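Local coordinates for 3-guanidinopropionase (Pseudomonas aeruginosa, PDB 3NIQ), which hydrolyses 3-guanidinopropanoate to beta-alanine and urea as a manganese-dependent homohexameric member of the arginase (ureohydrolase) family, at residues H72-I77 against L268-R273; Y80-V85 against L309-A314. All coordinates share one frame; numbering follows the deposited sequence.

Contact 1 of 2, residues H72-I77 against L268-R273; sequences HHVSRI and LVRGLR
Two extended arginines, Arg-270 and Arg-273, reach from the end of helix 262-270 and the type I turn after it to the loop 72-77. The His-72 ring meets the first with its edge: CE1 lies over one face of the Arg-270 guanidinium, 3.4 Å from NE, and the two planes stand 83° apart. With CG of His-72 anti to the backbone N (chi1 -161°), the ring is carried out toward Arg-270, and chi2 of -69° brings ND1 round to accept the N-H of Val-74 nearly in the ring plane (3.2 Å) and, more weakly, that of Ser-75. NE2 is left for Glu-305, which also pairs with Arg-270 NE. Val-74 CG2 packs against Arg-270 NH1 at 3.6 Å, over the same guanidinium face as His-72. Over one face of Arg-273, whose NH2 forms a salt bridge with Glu-312, Ser-75 CB lies 3.7 Å from NH1 and Ile-77 CD1 arrives tip to tip; Ser-75 OG closes an ST turn, accepting from Ile-77 N. Glu-212 of the second subunit takes both Arg-270 NH1 and His-73 NE2, at a subunit interface. Within the chain, helix 294-317 lies alongside, touching His-72 through Cys-308, while Val-269 meets Phe-147 of strand 142-147.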
loop_
_atom_site.group_PDB
_atom_site.type_symbol
_atom_site.label_atom_id
_atom_site.label_comp_id
_atom_site.label_asym_id
_atom_site.label_seq_id
_atom_site.Cartn_x
_atom_site.Cartn_y
_atom_site.Cartn_z
ATOM N N HIS A 72 -22.598 4.058 23.725
ATOM C CA HIS A 72 -21.278 4.336 24.246
ATOM C C HIS A 72 -20.979 3.466 25.467
ATOM O O HIS A 72 -21.802 3.386 26.380
ATOM C CB HIS A 72 -21.157 5.824 24.592
ATOM C CG HIS A 72 -19.744 6.282 24.703
ATOM N ND1 HIS A 72 -18.916 5.881 25.727
ATOM C CD2 HIS A 72 -19.000 7.075 23.897
ATOM C CE1 HIS A 72 -17.722 6.425 25.558
ATOM N NE2 HIS A 72 -17.744 7.145 24.448
ATOM N N HIS A 73 -19.807 2.823 25.509
ATOM C CA HIS A 73 -19.587 1.758 26.509
ATOM C C HIS A 73 -19.205 2.319 27.872
ATOM O O HIS A 73 -19.289 1.623 28.879
ATOM C CB HIS A 73 -18.592 0.666 26.034
ATOM C CG HIS A 73 -17.145 1.024 26.211
ATOM N ND1 HIS A 73 -16.472 1.863 25.349
ATOM C CD2 HIS A 73 -16.236 0.636 27.140
ATOM C CE1 HIS A 73 -15.219 1.993 25.745
ATOM N NE2 HIS A 73 -15.047 1.259 26.831
ATOM N N VAL A 74 -18.788 3.579 27.908
ATOM C CA VAL A 74 -18.433 4.186 29.181
ATOM C C VAL A 74 -19.623 4.982 29.702
ATOM O O VAL A 74 -20.122 4.720 30.790
ATOM C CB VAL A 74 -17.196 5.092 29.039
ATOM C CG1 VAL A 74 -16.792 5.697 30.394
ATOM C CG2 VAL A 74 -16.039 4.305 28.380
ATOM N N SER A 75 -20.071 5.950 28.915
ATOM C CA SER A 75 -21.129 6.852 29.340
ATOM C C SER A 75 -22.513 6.193 29.263
ATOM O O SER A 75 -23.443 6.599 29.949
ATOM C CB SER A 75 -21.078 8.123 28.497
ATOM O OG SER A 75 -21.467 7.864 27.159
ATOM N N ARG A 76 -22.628 5.167 28.429
ATOM C CA ARG A 76 -23.893 4.468 28.191
ATOM C C ARG A 76 -24.932 5.387 27.537
ATOM O O ARG A 76 -26.120 5.079 27.503
ATOM C CB ARG A 76 -24.399 3.799 29.483
ATOM C CG ARG A 76 -23.436 2.727 30.008
ATOM C CD ARG A 76 -23.825 2.255 31.399
ATOM N NE ARG A 76 -22.995 1.139 31.872
ATOM C CZ ARG A 76 -23.309 -0.153 31.756
ATOM N NH1 ARG A 76 -24.442 -0.530 31.167
ATOM N NH2 ARG A 76 -22.484 -1.078 32.231
ATOM N N ILE A 77 -24.466 6.511 26.994
ATOM C CA ILE A 77 -25.310 7.335 26.136
ATOM C C ILE A 77 -25.716 6.535 24.906
ATOM O O ILE A 77 -24.888 5.861 24.287
ATOM C CB ILE A 77 -24.608 8.637 25.717
ATOM C CG1 ILE A 77 -24.264 9.463 26.970
ATOM C CG2 ILE A 77 -25.490 9.426 24.726
ATOM C CD1 ILE A 77 -23.272 10.637 26.757
ATOM N N LEU A 268 -10.008 12.807 26.452
ATOM C CA LEU A 268 -10.230 14.258 26.533
ATOM C C LEU A 268 -11.639 14.627 26.079
ATOM O O LEU A 268 -12.326 15.423 26.736
ATOM C CB LEU A 268 -9.166 15.004 25.738
ATOM C CG LEU A 268 -7.778 14.875 26.376
ATOM C CD1 LEU A 268 -6.697 15.234 25.371
ATOM C CD2 LEU A 268 -7.675 15.795 27.596
ATOM N N VAL A 269 -12.088 14.036 24.971
ATOM C CA VAL A 269 -13.421 14.339 24.455
ATOM C C VAL A 269 -14.526 13.889 25.433
ATOM O O VAL A 269 -15.471 14.635 25.710
ATOM C CB VAL A 269 -13.619 13.769 23.019
ATOM C CG1 VAL A 269 -15.078 13.817 22.608
ATOM C CG2 VAL A 269 -12.789 14.581 22.051
ATOM N N ARG A 270 -14.400 12.685 25.973
ATOM C CA ARG A 270 -15.363 12.196 26.967
ATOM C C ARG A 270 -15.515 13.142 28.175
ATOM O O ARG A 270 -16.610 13.333 28.679
ATOM C CB ARG A 270 -14.965 10.793 27.439
ATOM C CG ARG A 270 -15.261 9.710 26.385
ATOM C CD ARG A 270 -14.451 8.441 26.645
ATOM N NE ARG A 270 -14.530 7.525 25.515
ATOM C CZ ARG A 270 -13.966 6.327 25.488
ATOM N NH1 ARG A 270 -13.310 5.879 26.545
ATOM N NH2 ARG A 270 -14.089 5.560 24.404
ATOM N N GLY A 271 -14.411 13.725 28.623
ATOM C CA GLY A 271 -14.406 14.678 29.741
ATOM C C GLY A 271 -15.064 16.019 29.434
ATOM O O GLY A 271 -15.185 16.883 30.321
ATOM N N LEU A 272 -15.517 16.191 28.192
ATOM C CA LEU A 272 -16.264 17.384 27.800
ATOM C C LEU A 272 -17.766 17.245 28.069
ATOM O O LEU A 272 -18.550 18.153 27.772
ATOM C CB LEU A 272 -16.014 17.721 26.331
ATOM C CG LEU A 272 -14.558 18.039 25.990
ATOM C CD1 LEU A 272 -14.396 18.405 24.517
ATOM C CD2 LEU A 272 -14.025 19.155 26.851
ATOM N N ARG A 273 -18.163 16.096 28.614
ATOM C CA ARG A 273 -19.563 15.828 28.869
ATOM C C ARG A 273 -20.152 16.882 29.824
ATOM O O ARG A 273 -19.477 17.333 30.763
ATOM C CB ARG A 273 -19.718 14.440 29.483
ATOM C CG ARG A 273 -21.160 13.977 29.547
ATOM C CD ARG A 273 -21.281 12.752 30.422
ATOM N NE ARG A 273 -22.637 12.217 30.358
ATOM C CZ ARG A 273 -22.978 11.021 30.823
ATOM N NH1 ARG A 273 -22.053 10.262 31.393
ATOM N NH2 ARG A 273 -24.235 10.596 30.721
#

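Contact 2 of 2, residues Y80-V85 against L309-A314; sequences YDLVRV and LLAESA
Val-83, the first residue to leave helical backbone angles after helix 79-82, packs against the C-terminal part of helix 294-317, with its CA 5.9 Å from that of Ala-311. That short spacing is consistent with the small side chains of Ala-311 and Ala-314 facing it. The tight part is a fork: chi1 of -52° puts CG1 of Val-83 beside the backbone N and CG2 in the crowded position between N and carbonyl carbon. Val-83 CG2 rests on the CB of Ala-311 at 3.9 Å. Val-83 CG1 reaches the next alanine of the same helix face, three residues on, and lies 4.1 Å from Ala-314 CB. Val-83 CG1 also meets the carbonyl O of Ala-311 at 3.3 Å, a close approach of a methyl to the backbone. Val-83, Ala-311 and Ala-314 are all buried, and strand 37-42 adds Val-37 against both Val-83 and Ala-314.

The looser side belongs to Leu-82, which is exposed to solvent. Its CG lies beside the backbone N (chi1 -83°), and Leu-82 CD1 makes the contact, 4.3 Å from Ala-311 CB and 3.9 Å from Glu-312 CG. The leucine crosses the glutamate obliquely, touching the aliphatic stem, while the Glu-312 carboxylate extends beyond to a salt bridge with Arg-273.

Val-83 leads through Arg-84 into strand 85-90, an outermost strand of the chain's parallel sheet. A long helix packed beside an entering edge strand is in keeping with the alpha/beta fold of the arginase family, whose parallel eight-stranded sheet is flanked by helices.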
loop_
_atom_site.group_PDB
_atom_site.type_symbol
_atom_site.label_atom_id
_atom_site.label_comp_id
_atom_site.label_asym_id
_atom_site.label_seq_id
_atom_site.Cartn_x
_atom_site.Cartn_y
_atom_site.Cartn_z
ATOM N N TYR A 80 -29.106 7.902 19.514
ATOM C CA TYR A 80 -30.245 7.824 18.623
ATOM C C TYR A 80 -31.565 7.672 19.371
ATOM O O TYR A 80 -32.603 8.006 18.815
ATOM C CB TYR A 80 -30.051 6.704 17.601
ATOM C CG TYR A 80 -28.644 6.694 17.053
ATOM C CD1 TYR A 80 -28.145 7.782 16.318
ATOM C CD2 TYR A 80 -27.801 5.614 17.288
ATOM C CE1 TYR A 80 -26.832 7.768 15.830
ATOM C CE2 TYR A 80 -26.504 5.603 16.820
ATOM C CZ TYR A 80 -26.023 6.680 16.096
ATOM O OH TYR A 80 -24.732 6.658 15.641
ATOM N N ASP A 81 -31.515 7.157 20.605
ATOM C CA ASP A 81 -32.701 7.108 21.478
ATOM C C ASP A 81 -32.935 8.459 22.124
ATOM O O ASP A 81 -34.079 8.908 22.209
ATOM C CB ASP A 81 -32.593 6.024 22.562
ATOM C CG ASP A 81 -32.654 4.610 21.992
ATOM O OD1 ASP A 81 -33.263 4.411 20.927
ATOM O OD2 ASP A 81 -32.088 3.697 22.617
ATOM N N LEU A 82 -31.850 9.118 22.535
ATOM C CA LEU A 82 -31.939 10.442 23.147
ATOM C C LEU A 82 -32.564 11.486 22.234
ATOM O O LEU A 82 -33.447 12.220 22.659
ATOM C CB LEU A 82 -30.569 10.945 23.614
ATOM C CG LEU A 82 -30.075 10.485 24.962
ATOM C CD1 LEU A 82 -28.863 11.341 25.348
ATOM C CD2 LEU A 82 -31.213 10.623 26.000
ATOM N N VAL A 83 -32.104 11.558 20.986
ATOM C CA VAL A 83 -32.560 12.611 20.058
ATOM C C VAL A 83 -32.616 12.086 18.633
ATOM O O VAL A 83 -32.196 10.952 18.366
ATOM C CB VAL A 83 -31.625 13.864 20.093
ATOM C CG1 VAL A 83 -31.437 14.359 21.521
ATOM C CG2 VAL A 83 -30.264 13.548 19.456
ATOM N N ARG A 84 -33.142 12.900 17.721
ATOM C CA ARG A 84 -33.200 12.539 16.316
ATOM C C ARG A 84 -31.901 12.901 15.588
ATOM O O ARG A 84 -31.527 14.084 15.492
ATOM C CB ARG A 84 -34.388 13.218 15.645
ATOM C CG ARG A 84 -35.748 12.864 16.286
ATOM C CD ARG A 84 -36.874 13.693 15.664
ATOM N NE ARG A 84 -36.830 13.577 14.205
ATOM C CZ ARG A 84 -37.453 12.638 13.493
ATOM N NH1 ARG A 84 -38.207 11.722 14.101
ATOM N NH2 ARG A 84 -37.338 12.632 12.163
ATOM N N VAL A 85 -31.234 11.867 15.075
ATOM C CA VAL A 85 -29.952 11.985 14.368
ATOM C C VAL A 85 -30.116 11.468 12.945
ATOM O O VAL A 85 -30.815 10.470 12.697
ATOM C CB VAL A 85 -28.828 11.182 15.080
ATOM C CG1 VAL A 85 -27.436 11.566 14.526
ATOM C CG2 VAL A 85 -28.858 11.440 16.582
ATOM N N LEU A 309 -22.138 13.389 23.019
ATOM C CA LEU A 309 -22.196 14.617 23.811
ATOM C C LEU A 309 -23.154 15.640 23.234
ATOM O O LEU A 309 -23.871 16.309 23.980
ATOM C CB LEU A 309 -20.807 15.221 23.980
ATOM C CG LEU A 309 -19.731 14.305 24.558
ATOM C CD1 LEU A 309 -18.453 15.093 24.789
ATOM C CD2 LEU A 309 -20.217 13.645 25.862
ATOM N N LEU A 310 -23.190 15.755 21.912
ATOM C CA LEU A 310 -24.148 16.658 21.289
ATOM C C LEU A 310 -25.587 16.181 21.494
ATOM O O LEU A 310 -26.491 16.994 21.671
ATOM C CB LEU A 310 -23.884 16.805 19.789
ATOM C CG LEU A 310 -22.573 17.478 19.387
ATOM C CD1 LEU A 310 -22.331 17.250 17.891
ATOM C CD2 LEU A 310 -22.663 18.990 19.681
ATOM N N ALA A 311 -25.804 14.873 21.427
ATOM C CA ALA A 311 -27.124 14.324 21.727
ATOM C C ALA A 311 -27.608 14.819 23.095
ATOM O O ALA A 311 -28.752 15.256 23.215
ATOM C CB ALA A 311 -27.105 12.797 21.685
ATOM N N GLU A 312 -26.750 14.752 24.112
ATOM C CA GLU A 312 -27.124 15.213 25.453
ATOM C C GLU A 312 -27.456 16.708 25.473
ATOM O O GLU A 312 -28.422 17.114 26.102
ATOM C CB GLU A 312 -26.046 14.900 26.488
ATOM C CG GLU A 312 -25.941 13.421 26.851
ATOM C CD GLU A 312 -25.277 13.184 28.195
ATOM O OE1 GLU A 312 -25.740 12.286 28.921
ATOM O OE2 GLU A 312 -24.272 13.862 28.521
ATOM N N SER A 313 -26.657 17.524 24.785
ATOM C CA SER A 313 -26.950 18.958 24.722
ATOM C C SER A 313 -28.270 19.204 24.013
ATOM O O SER A 313 -29.096 19.972 24.502
ATOM C CB SER A 313 -25.822 19.749 24.038
ATOM O OG SER A 313 -24.675 19.805 24.862
ATOM N N ALA A 314 -28.481 18.550 22.875
ATOM C CA ALA A 314 -29.736 18.704 22.143
ATOM C C ALA A 314 -30.935 18.237 22.981
ATOM O O ALA A 314 -32.047 18.771 22.845
ATOM C CB ALA A 314 -29.703 17.969 20.807
#

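Their first segments lie before and at the end of helix 79-82, and both contacts sit on the same side of the chain's centre, their centres 13 Å apart. They differ in chemistry. Contact 1 is partly buried and polar, its arginines paired with glutamates of this chain and, at the subunit boundary, of another; contact 2 is buried, mainly apolar, methyl groups against alanines and one glutamate stem, and touched by no other subunit. Helix 294-317 joins them: it supplies one segment of contact 2 and backs contact 1. The direct seam is a salt bridge, Arg-273 NH2 to Glu-312 OE1 at 2.9 Å, beside which Ile-77 CD1 packs 3.5 Å from Glu-312 CD.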